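Local atomic coordinates of putative polyphosphate kinase 2 family protein (Arthrobacter aurescens, PDB entry 3RHF), a protein that probably acts as a polyphosphate kinase of the PPK2 family, transferring phosphate between polyphosphate and nucleotides on a P-loop-type alpha/beta/alpha scaffold. Residues E34-Y39 with A247-Y252; D45-L50 with Y252-V257; E144-H149 with E161-A166. All coordinates share one frame; numbering follows the deposited sequence.

Contact 1: residues E34-Y39 with A247-Y252; sequences ESTPGY and ANKKWY
The ring of Y252 lies beneath the backbone of T36: T36 CA stands 3.6 Å from the ring centroid and 7° off the ring normal, a CH-pi contact centred on one face. Y252 CG is anti to the backbone N (chi1 171°), and from there the ring extends under T36. P37 meets the far end of this ring at about a right angle, with P37 CD 3.5 Å from Y252 CZ. The phenol is fixed by Y252 OH donating to P37 O over 2.6 Å, in the carbonyl plane and on a lone pair. That carbonyl belongs to the type II turn T36 to Y39, whose third position, G38, has the positive phi that suits glycine.

W251 offers its six-membered ring to two side chains. Y39 CD2 lies at the edge of the indole, in its plane, and the two rings are oblique, their planes 61° apart; T36 CG2 comes obliquely to W251 CZ2.

At the other end E34 crosses both N248 and K249 at about a right angle. N248 ND2 donates to E34 OE2 at 2.9 Å from above the carboxylate plane, while K249 NZ reaches E34 O at 2.6 Å and forms a salt bridge with E34 OE1. K249 NZ thus holds E34 by the glutamate's backbone carbonyl and its carboxylate. A water bridges S35 O and K249 N.

N248 OD1 is bound by S189 N, and Y39 OH by V10 O, tying N248 and Y39 to other loops. K249 is the N-cap residue of helix 250-266, which follows strand 242-246 at an outer position of the parallel sheet; the contact therefore lays an N-terminal loop over a strand-to-helix junction of the alpha/beta/alpha sandwich.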
loop_
_atom_site.group_PDB
_atom_site.type_symbol
_atom_site.label_atom_id
_atom_site.label_comp_id
_atom_site.label_asym_id
_atom_site.label_seq_id
_atom_site.Cartn_x
_atom_site.Cartn_y
_atom_site.Cartn_z
ATOM N N GLU A 34 -16.071 -20.914 12.961
ATOM C CA GLU A 34 -15.577 -20.526 14.274
ATOM C C GLU A 34 -14.256 -21.215 14.578
ATOM O O GLU A 34 -13.523 -20.759 15.431
ATOM C CB GLU A 34 -16.598 -20.910 15.376
ATOM C CG GLU A 34 -17.766 -19.931 15.619
ATOM C CD GLU A 34 -17.296 -18.536 16.098
ATOM O OE1 GLU A 34 -16.183 -18.380 16.690
ATOM O OE2 GLU A 34 -18.036 -17.565 15.872
ATOM N N SER A 35 -13.942 -22.301 13.878
ATOM C CA SER A 35 -12.689 -23.032 14.090
ATOM C C SER A 35 -11.442 -22.215 13.698
ATOM O O SER A 35 -11.572 -21.183 13.011
ATOM C CB SER A 35 -12.692 -24.350 13.298
ATOM O OG SER A 35 -13.090 -24.156 11.956
ATOM N N THR A 36 -10.274 -22.694 14.169
ATOM C CA THR A 36 -8.926 -22.142 13.881
ATOM C C THR A 36 -8.018 -23.272 13.370
ATOM O O THR A 36 -6.999 -23.610 13.977
ATOM C CB THR A 36 -8.269 -21.528 15.156
ATOM O OG1 THR A 36 -8.042 -22.567 16.113
ATOM C CG2 THR A 36 -9.132 -20.381 15.801
ATOM N N PRO A 37 -8.397 -23.886 12.247
ATOM C CA PRO A 37 -7.737 -25.100 11.817
ATOM C C PRO A 37 -6.244 -24.985 11.657
ATOM O O PRO A 37 -5.740 -24.033 11.066
ATOM C CB PRO A 37 -8.346 -25.367 10.451
ATOM C CG PRO A 37 -9.630 -24.662 10.443
ATOM C CD PRO A 37 -9.432 -23.458 11.285
ATOM N N GLY A 38 -5.557 -25.984 12.175
ATOM C CA GLY A 38 -4.115 -26.052 12.165
ATOM C C GLY A 38 -3.454 -25.236 13.256
ATOM O O GLY A 38 -2.234 -25.324 13.395
ATOM N N TYR A 39 -4.221 -24.441 14.015
ATOM C CA TYR A 39 -3.613 -23.508 14.956
ATOM C C TYR A 39 -4.049 -23.875 16.342
ATOM O O TYR A 39 -5.249 -23.922 16.619
ATOM C CB TYR A 39 -4.033 -22.054 14.698
ATOM C CG TYR A 39 -3.106 -21.037 15.384
ATOM C CD1 TYR A 39 -1.787 -20.920 15.009
ATOM C CD2 TYR A 39 -3.541 -20.223 16.401
ATOM C CE1 TYR A 39 -0.941 -20.032 15.618
ATOM C CE2 TYR A 39 -2.703 -19.325 17.008
ATOM C CZ TYR A 39 -1.401 -19.248 16.632
ATOM O OH TYR A 39 -0.549 -18.322 17.183
ATOM N N ALA A 247 -13.426 -17.575 9.177
ATOM C CA ALA A 247 -13.126 -16.156 9.370
ATOM C C ALA A 247 -13.993 -15.468 10.422
ATOM O O ALA A 247 -13.886 -14.257 10.595
ATOM C CB ALA A 247 -13.242 -15.420 8.066
ATOM N N ASN A 248 -14.852 -16.211 11.110
ATOM C CA ASN A 248 -15.620 -15.609 12.211
ATOM C C ASN A 248 -14.683 -14.957 13.220
ATOM O O ASN A 248 -15.030 -13.955 13.788
ATOM C CB ASN A 248 -16.540 -16.629 12.961
ATOM C CG ASN A 248 -17.909 -16.766 12.333
ATOM O OD1 ASN A 248 -18.114 -16.359 11.202
ATOM N ND2 ASN A 248 -18.857 -17.322 13.073
ATOM N N LYS A 249 -13.504 -15.545 13.419
ATOM C CA LYS A 249 -12.466 -14.901 14.189
ATOM C C LYS A 249 -11.525 -14.122 13.292
ATOM O O LYS A 249 -10.769 -14.718 12.551
ATOM C CB LYS A 249 -11.670 -15.940 14.965
ATOM C CG LYS A 249 -12.449 -16.562 16.089
ATOM C CD LYS A 249 -11.722 -17.800 16.609
ATOM C CE LYS A 249 -12.332 -18.321 17.910
ATOM N NZ LYS A 249 -13.320 -19.350 17.607
ATOM N N LYS A 250 -11.537 -12.792 13.365
ATOM C CA LYS A 250 -10.693 -12.013 12.471
ATOM C C LYS A 250 -9.216 -12.340 12.659
ATOM O O LYS A 250 -8.483 -12.500 11.693
ATOM C CB LYS A 250 -10.942 -10.514 12.647
ATOM C CG LYS A 250 -12.336 -9.980 12.122
ATOM C CD LYS A 250 -12.391 -8.421 12.256
ATOM C CE LYS A 250 -13.789 -7.731 12.107
ATOM N NZ LYS A 250 -14.326 -7.204 13.428
ATOM N N TRP A 251 -8.786 -12.480 13.910
ATOM C CA TRP A 251 -7.393 -12.740 14.219
ATOM C C TRP A 251 -6.940 -13.999 13.563
ATOM O O TRP A 251 -5.799 -14.077 13.132
ATOM C CB TRP A 251 -7.119 -12.803 15.738
ATOM C CG TRP A 251 -7.764 -13.968 16.447
ATOM C CD1 TRP A 251 -8.996 -13.986 17.057
ATOM C CD2 TRP A 251 -7.209 -15.278 16.627
ATOM N NE1 TRP A 251 -9.235 -15.240 17.582
ATOM C CE2 TRP A 251 -8.156 -16.046 17.324
ATOM C CE3 TRP A 251 -6.020 -15.875 16.249
ATOM C CZ2 TRP A 251 -7.936 -17.362 17.650
ATOM C CZ3 TRP A 251 -5.793 -17.174 16.583
ATOM C CH2 TRP A 251 -6.741 -17.909 17.286
ATOM N N TYR A 252 -7.792 -15.009 13.496
ATOM C CA TYR A 252 -7.337 -16.284 12.882
ATOM C C TYR A 252 -7.184 -16.177 11.362
ATOM O O TYR A 252 -6.201 -16.665 10.781
ATOM C CB TYR A 252 -8.246 -17.454 13.191
ATOM C CG TYR A 252 -7.863 -18.672 12.360
ATOM C CD1 TYR A 252 -6.708 -19.348 12.603
ATOM C CD2 TYR A 252 -8.633 -19.078 11.292
ATOM C CE1 TYR A 252 -6.341 -20.434 11.852
ATOM C CE2 TYR A 252 -8.283 -20.138 10.525
ATOM C CZ TYR A 252 -7.131 -20.829 10.801
ATOM O OH TYR A 252 -6.769 -21.918 10.042
HETATM O O HOH W 1 -12.643 -18.462 12.816
#

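Contact 2: residues D45-L50 with Y252-V257; sequences DGKALL and YARIAV. With FLC (citrate anion), chain G.
I255 and L50 form the middle of the apolar contact, with L50 CD1 3.9 Å from I255 CG2. L49 crosses I255 at about a right angle and brings its CD2 to I255 CD1. I255 CG1 sits between the backbone N and the carbonyl carbon (chi1 56°), leaving CG2 anti to the carbonyl carbon, where it lies 3.5 Å from G46 O. G46 thus brings its backbone to the interface. L50 also uses its other methyl, CD2, against the aliphatic CD of R254.

The polar interactions are concentrated at the side-chain ends of K47 and R254. These like charges approach closely, K47 NZ to R254 NH1 being 3.7 Å, and probably repel each other, but they share two acceptors. One is a water that accepts from both; the other is the hydroxyl oxygen OHB of a citrate, probably from the crystallisation liquor, at 2.9 Å from R254 NH1 and 3.1 Å from K47 NZ. R254 NH1 also donates to citrate OB1, whose CBC lies in the guanidinium plane at its edge. An alanine here, lacking the guanidinium and CD, would probably leave the citrate OB1 and the bridging water without their partner on this helix and L50 CD2 without its neighbour.

The citrate is held from W251 N as well, at the start of helix 250-266. Axes of the two short helical segments approach to 9.5 Å; they run in the same general direction but are inclined by 36°. Helix 43-69 therefore lies beside helix 250-266, whose A256 and V257 turn to strands 242-246 and 179-187, while L50 reaches H94 of helix 88-98.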
loop_
_atom_site.group_PDB
_atom_site.type_symbol
_atom_site.label_atom_id
_atom_site.label_comp_id
_atom_site.label_asym_id
_atom_site.label_seq_id
_atom_site.Cartn_x
_atom_site.Cartn_y
_atom_site.Cartn_z
ATOM N N ASP A 45 -1.919 -15.303 21.261
ATOM C CA ASP A 45 -0.812 -15.975 20.576
ATOM C C ASP A 45 -0.774 -15.642 19.073
ATOM O O ASP A 45 0.280 -15.586 18.424
ATOM C CB ASP A 45 -0.976 -17.503 20.683
ATOM C CG ASP A 45 -1.066 -18.020 22.126
ATOM O OD1 ASP A 45 -0.179 -17.747 22.960
ATOM O OD2 ASP A 45 -2.033 -18.734 22.410
ATOM N N GLY A 46 -1.975 -15.465 18.534
ATOM C CA GLY A 46 -2.186 -15.155 17.125
ATOM C C GLY A 46 -1.756 -13.725 16.846
ATOM O O GLY A 46 -1.154 -13.467 15.829
ATOM N N LYS A 47 -2.089 -12.796 17.741
ATOM C CA LYS A 47 -1.614 -11.433 17.582
ATOM C C LYS A 47 -0.115 -11.414 17.623
ATOM O O LYS A 47 0.486 -10.661 16.927
ATOM C CB LYS A 47 -2.178 -10.484 18.633
ATOM C CG LYS A 47 -3.660 -10.248 18.428
ATOM C CD LYS A 47 -4.135 -8.872 19.035
ATOM C CE LYS A 47 -5.662 -8.487 18.664
ATOM N NZ LYS A 47 -6.290 -8.937 17.329
ATOM N N ALA A 48 0.499 -12.249 18.425
ATOM C CA ALA A 48 1.940 -12.249 18.476
ATOM C C ALA A 48 2.540 -12.947 17.250
ATOM O O ALA A 48 3.580 -12.539 16.774
ATOM C CB ALA A 48 2.457 -12.840 19.812
ATOM N N LEU A 49 1.890 -13.973 16.719
ATOM C CA LEU A 49 2.334 -14.560 15.457
ATOM C C LEU A 49 2.212 -13.578 14.320
ATOM O O LEU A 49 3.075 -13.516 13.492
ATOM C CB LEU A 49 1.559 -15.832 15.114
ATOM C CG LEU A 49 1.909 -16.546 13.791
ATOM C CD1 LEU A 49 3.352 -17.074 13.744
ATOM C CD2 LEU A 49 0.947 -17.629 13.571
ATOM N N LEU A 50 1.138 -12.808 14.293
ATOM C CA LEU A 50 0.912 -11.883 13.233
ATOM C C LEU A 50 2.085 -10.920 13.081
ATOM O O LEU A 50 2.447 -10.594 11.969
ATOM C CB LEU A 50 -0.329 -11.070 13.488
ATOM C CG LEU A 50 -0.846 -10.337 12.246
ATOM C CD1 LEU A 50 -1.015 -11.301 11.017
ATOM C CD2 LEU A 50 -2.143 -9.623 12.545
ATOM N N TYR A 252 -7.792 -15.009 13.496
ATOM C CA TYR A 252 -7.337 -16.284 12.882
ATOM C C TYR A 252 -7.184 -16.177 11.362
ATOM O O TYR A 252 -6.201 -16.665 10.781
ATOM C CB TYR A 252 -8.246 -17.454 13.191
ATOM C CG TYR A 252 -7.863 -18.672 12.360
ATOM C CD1 TYR A 252 -6.708 -19.348 12.603
ATOM C CD2 TYR A 252 -8.633 -19.078 11.292
ATOM C CE1 TYR A 252 -6.341 -20.434 11.852
ATOM C CE2 TYR A 252 -8.283 -20.138 10.525
ATOM C CZ TYR A 252 -7.131 -20.829 10.801
ATOM O OH TYR A 252 -6.769 -21.918 10.042
ATOM N N ALA A 253 -8.185 -15.580 10.731
ATOM C CA ALA A 253 -8.134 -15.359 9.285
ATOM C C ALA A 253 -6.883 -14.561 8.916
ATOM O O ALA A 253 -6.230 -14.884 7.943
ATOM C CB ALA A 253 -9.380 -14.656 8.795
ATOM N N ARG A 254 -6.528 -13.548 9.688
ATOM C CA ARG A 254 -5.345 -12.810 9.363
ATOM C C ARG A 254 -4.103 -13.693 9.332
ATOM O O ARG A 254 -3.298 -13.552 8.402
ATOM C CB ARG A 254 -5.101 -11.697 10.348
ATOM C CG ARG A 254 -6.078 -10.577 10.256
ATOM C CD ARG A 254 -5.880 -9.597 11.381
ATOM N NE ARG A 254 -7.053 -8.723 11.475
ATOM C CZ ARG A 254 -7.741 -8.432 12.593
ATOM N NH1 ARG A 254 -7.401 -8.890 13.796
ATOM N NH2 ARG A 254 -8.769 -7.609 12.505
ATOM N N ILE A 255 -3.894 -14.539 10.344
ATOM C CA ILE A 255 -2.707 -15.367 10.366
ATOM C C ILE A 255 -2.782 -16.539 9.402
ATOM O O ILE A 255 -1.767 -17.101 9.029
ATOM C CB ILE A 255 -2.358 -15.888 11.751
ATOM C CG1 ILE A 255 -3.539 -16.677 12.373
ATOM C CG2 ILE A 255 -1.898 -14.754 12.617
ATOM C CD1 ILE A 255 -3.178 -17.378 13.699
ATOM N N ALA A 256 -3.982 -16.907 8.980
ATOM C CA ALA A 256 -4.114 -18.051 8.062
ATOM C C ALA A 256 -3.781 -17.548 6.654
ATOM O O ALA A 256 -3.040 -18.191 5.904
ATOM C CB ALA A 256 -5.520 -18.695 8.148
ATOM N N VAL A 257 -4.291 -16.365 6.329
ATOM C CA VAL A 257 -3.968 -15.761 5.062
ATOM C C VAL A 257 -2.489 -15.506 5.024
ATOM O O VAL A 257 -1.797 -15.936 4.083
ATOM C CB VAL A 257 -4.794 -14.514 4.738
ATOM C CG1 VAL A 257 -4.263 -13.888 3.472
ATOM C CG2 VAL A 257 -6.260 -14.884 4.472
HETATM C CAC FLC G . -9.209 -7.366 18.780
HETATM C CA FLC G . -9.789 -8.690 18.248
HETATM C CB FLC G . -10.098 -8.741 16.712
HETATM C CBC FLC G . -9.997 -7.370 16.059
HETATM C CG FLC G . -11.505 -9.385 16.414
HETATM C CGC FLC G . -11.530 -10.920 16.341
HETATM O OA1 FLC G . -8.181 -7.311 19.542
HETATM O OA2 FLC G . -9.821 -6.317 18.438
HETATM O OB1 FLC G . -8.885 -6.924 15.752
HETATM O OB2 FLC G . -11.019 -6.698 15.830
HETATM O OG1 FLC G . -12.605 -11.542 16.455
HETATM O OG2 FLC G . -10.460 -11.520 16.143
HETATM O OHB FLC G . -9.063 -9.529 16.078
HETATM O O HOH W 2 -4.954 -9.939 14.893
#

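Contact 3: residues E144-H149 with E161-A166; sequences EDVLIH and ERRYAA
R163 and Y164, consecutive residues of helix 157-176, carry the contact with residues 144-149. R163 comes first. Its CB meets V146 CG1 at 3.7 Å, and the two side chains slide past each other in opposite directions. With CG anti to the carbonyl carbon (chi1 -75°) and the chain extended from CG to NE, the guanidinium is carried past V146 to D145. There R163 NH1 donates to D145 O, the acceptor lying only 3° out of the guanidinium plane and the donor on a lone pair in the carbonyl plane. The modelled separation of R163 NH1 and D145 O, 2.5 Å, is short, and its exact value is doubtful. The N-H...O angle of 137° shows the bond to be bent.

H149 comes up beside the same nitrogen, its ND1 3.5 Å from R163 NH1, with the imidazole crossing the arginine at about a right angle. The carboxylate of D145 adds only a charge nearby: D145 OD1 is 4.3 Å from R163 NH1 and well out of the guanidinium plane, so its attraction is likely to be electrostatic alone. Elsewhere R163 NE is in a salt bridge with E159, and F121 makes a cation-pi contact with the group.

Y164 follows with an apolar approach. V146 CB lies 3.6 Å from Y164 CE1, oblique to the ring, and both valine methyls come near the same carbon, CG2 at 3.7 Å. V146 thus touches both residues, R163 CB through CG1 and Y164 CE1 through CB and both methyls.

Y164 also packs on V230 and K234 of helix 221-235, against which L147 and I148 rest through Y228 and Y224. Helix 157-176, which leads into strand 179-187, and the segment 144-149 are in this way both joined to helix 221-235.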
loop_
_atom_site.group_PDB
_atom_site.type_symbol
_atom_site.label_atom_id
_atom_site.label_comp_id
_atom_site.label_asym_id
_atom_site.label_seq_id
_atom_site.Cartn_x
_atom_site.Cartn_y
_atom_site.Cartn_z
ATOM N N GLU A 144 -16.078 -13.348 -9.349
ATOM C CA GLU A 144 -17.317 -12.603 -9.213
ATOM C C GLU A 144 -18.259 -12.985 -10.338
ATOM O O GLU A 144 -19.504 -13.056 -10.127
ATOM C CB GLU A 144 -17.113 -11.093 -9.228
ATOM C CG GLU A 144 -16.412 -10.560 -7.986
ATOM C CD GLU A 144 -17.278 -10.607 -6.739
ATOM O OE1 GLU A 144 -18.199 -9.794 -6.631
ATOM O OE2 GLU A 144 -17.039 -11.431 -5.846
ATOM N N ASP A 145 -17.669 -13.276 -11.515
ATOM C CA ASP A 145 -18.464 -13.562 -12.698
ATOM C C ASP A 145 -19.042 -14.965 -12.721
ATOM O O ASP A 145 -19.776 -15.269 -13.624
ATOM C CB ASP A 145 -17.673 -13.269 -13.952
ATOM C CG ASP A 145 -17.370 -11.799 -14.088
ATOM O OD1 ASP A 145 -18.318 -11.030 -14.373
ATOM O OD2 ASP A 145 -16.196 -11.405 -13.906
ATOM N N VAL A 146 -18.716 -15.818 -11.751
ATOM C CA VAL A 146 -19.491 -17.041 -11.535
ATOM C C VAL A 146 -20.183 -17.136 -10.165
ATOM O O VAL A 146 -20.588 -18.232 -9.758
ATOM C CB VAL A 146 -18.639 -18.290 -11.729
ATOM C CG1 VAL A 146 -18.130 -18.310 -13.126
ATOM C CG2 VAL A 146 -17.515 -18.371 -10.694
ATOM N N LEU A 147 -20.307 -16.013 -9.462
ATOM C CA LEU A 147 -20.964 -15.994 -8.147
ATOM C C LEU A 147 -22.211 -15.105 -8.201
ATOM O O LEU A 147 -23.305 -15.592 -8.229
ATOM C CB LEU A 147 -20.021 -15.517 -7.029
ATOM C CG LEU A 147 -18.830 -16.433 -6.778
ATOM C CD1 LEU A 147 -17.738 -15.706 -6.039
ATOM C CD2 LEU A 147 -19.251 -17.722 -6.066
ATOM N N ILE A 148 -22.024 -13.795 -8.218
ATOM C CA ILE A 148 -23.121 -12.886 -8.219
ATOM C C ILE A 148 -23.975 -13.226 -9.460
ATOM O O ILE A 148 -25.184 -13.406 -9.364
ATOM C CB ILE A 148 -22.617 -11.394 -8.092
ATOM C CG1 ILE A 148 -23.777 -10.456 -7.725
ATOM C CG2 ILE A 148 -21.991 -10.884 -9.338
ATOM C CD1 ILE A 148 -23.323 -9.042 -7.187
ATOM N N HIS A 149 -23.329 -13.412 -10.602
ATOM C CA HIS A 149 -24.040 -13.688 -11.850
ATOM C C HIS A 149 -24.852 -14.973 -11.748
ATOM O O HIS A 149 -25.935 -15.075 -12.294
ATOM C CB HIS A 149 -23.047 -13.796 -13.010
ATOM C CG HIS A 149 -22.469 -12.483 -13.452
ATOM N ND1 HIS A 149 -22.554 -12.032 -14.757
ATOM C CD2 HIS A 149 -21.782 -11.535 -12.773
ATOM C CE1 HIS A 149 -21.948 -10.863 -14.862
ATOM N NE2 HIS A 149 -21.479 -10.534 -13.670
ATOM N N GLU A 161 -20.645 -22.674 -17.195
ATOM C CA GLU A 161 -19.729 -23.763 -17.475
ATOM C C GLU A 161 -18.511 -23.281 -18.278
ATOM O O GLU A 161 -17.384 -23.636 -17.943
ATOM C CB GLU A 161 -20.442 -24.891 -18.225
ATOM C CG GLU A 161 -19.803 -26.263 -17.998
ATOM C CD GLU A 161 -19.872 -26.710 -16.542
ATOM O OE1 GLU A 161 -20.890 -26.424 -15.850
ATOM O OE2 GLU A 161 -18.888 -27.342 -16.097
ATOM N N ARG A 162 -18.723 -22.475 -19.315
ATOM C CA ARG A 162 -17.596 -21.993 -20.086
ATOM C C ARG A 162 -16.706 -21.078 -19.237
ATOM O O ARG A 162 -15.488 -21.048 -19.397
ATOM C CB ARG A 162 -18.010 -21.307 -21.415
ATOM C CG ARG A 162 -18.127 -19.748 -21.363
ATOM C CD ARG A 162 -18.051 -19.032 -22.754
ATOM N NE ARG A 162 -16.773 -18.320 -22.919
ATOM C CZ ARG A 162 -16.457 -17.149 -22.360
ATOM N NH1 ARG A 162 -15.250 -16.642 -22.585
ATOM N NH2 ARG A 162 -17.319 -16.485 -21.579
ATOM N N ARG A 163 -17.304 -20.337 -18.326
ATOM C CA ARG A 163 -16.529 -19.453 -17.485
ATOM C C ARG A 163 -15.629 -20.198 -16.532
ATOM O O ARG A 163 -14.486 -19.812 -16.325
ATOM C CB ARG A 163 -17.433 -18.560 -16.732
ATOM C CG ARG A 163 -17.958 -17.535 -17.625
ATOM C CD ARG A 163 -18.762 -16.610 -16.830
ATOM N NE ARG A 163 -19.408 -15.655 -17.692
ATOM C CZ ARG A 163 -20.161 -14.664 -17.251
ATOM N NH1 ARG A 163 -20.352 -14.508 -15.955
ATOM N NH2 ARG A 163 -20.710 -13.823 -18.117
ATOM N N TYR A 164 -16.131 -21.289 -15.992
ATOM C CA TYR A 164 -15.325 -22.131 -15.144
ATOM C C TYR A 164 -14.106 -22.640 -15.904
ATOM O O TYR A 164 -12.983 -22.653 -15.359
ATOM C CB TYR A 164 -16.128 -23.336 -14.654
ATOM C CG TYR A 164 -17.235 -23.010 -13.714
ATOM C CD1 TYR A 164 -17.068 -22.082 -12.680
ATOM C CD2 TYR A 164 -18.445 -23.653 -13.816
ATOM C CE1 TYR A 164 -18.126 -21.809 -11.792
ATOM C CE2 TYR A 164 -19.493 -23.395 -12.957
ATOM C CZ TYR A 164 -19.344 -22.489 -11.960
ATOM O OH TYR A 164 -20.389 -22.264 -11.128
ATOM N N ALA A 165 -14.330 -23.094 -17.132
ATOM C CA ALA A 165 -13.245 -23.632 -17.931
ATOM C C ALA A 165 -12.287 -22.505 -18.315
ATOM O O ALA A 165 -11.088 -22.726 -18.341
ATOM C CB ALA A 165 -13.754 -24.404 -19.173
ATOM N N ALA A 166 -12.794 -21.303 -18.568
ATOM C CA ALA A 166 -11.899 -20.191 -18.936
ATOM C C ALA A 166 -10.963 -19.772 -17.775
ATOM O O ALA A 166 -9.746 -19.536 -17.958
ATOM C CB ALA A 166 -12.696 -19.018 -19.433
#

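How the contacts relate
Contacts 1 and 2 adjoin, their centres 9 Å apart. They share Y252 and helix 250-266, and Y39 of contact 1 packs on L49 and I255 of contact 2. Along the chain their segments alternate, so the N-terminal loop 34-39 and the following helix 43-69 are both brought to one late helix, more than 200 residues on. Contact 3 is local by comparison: it is nested inside the loops closed by the other two, its centre is about 28 Å from that of contact 1 and about 32 Å from that of contact 2, and it lies across the chain's centre from contact 2. Contacts 1 and 2 thus tie the N-terminal region to helix 250-266; contact 3 joins 144-149 to helix 157-176.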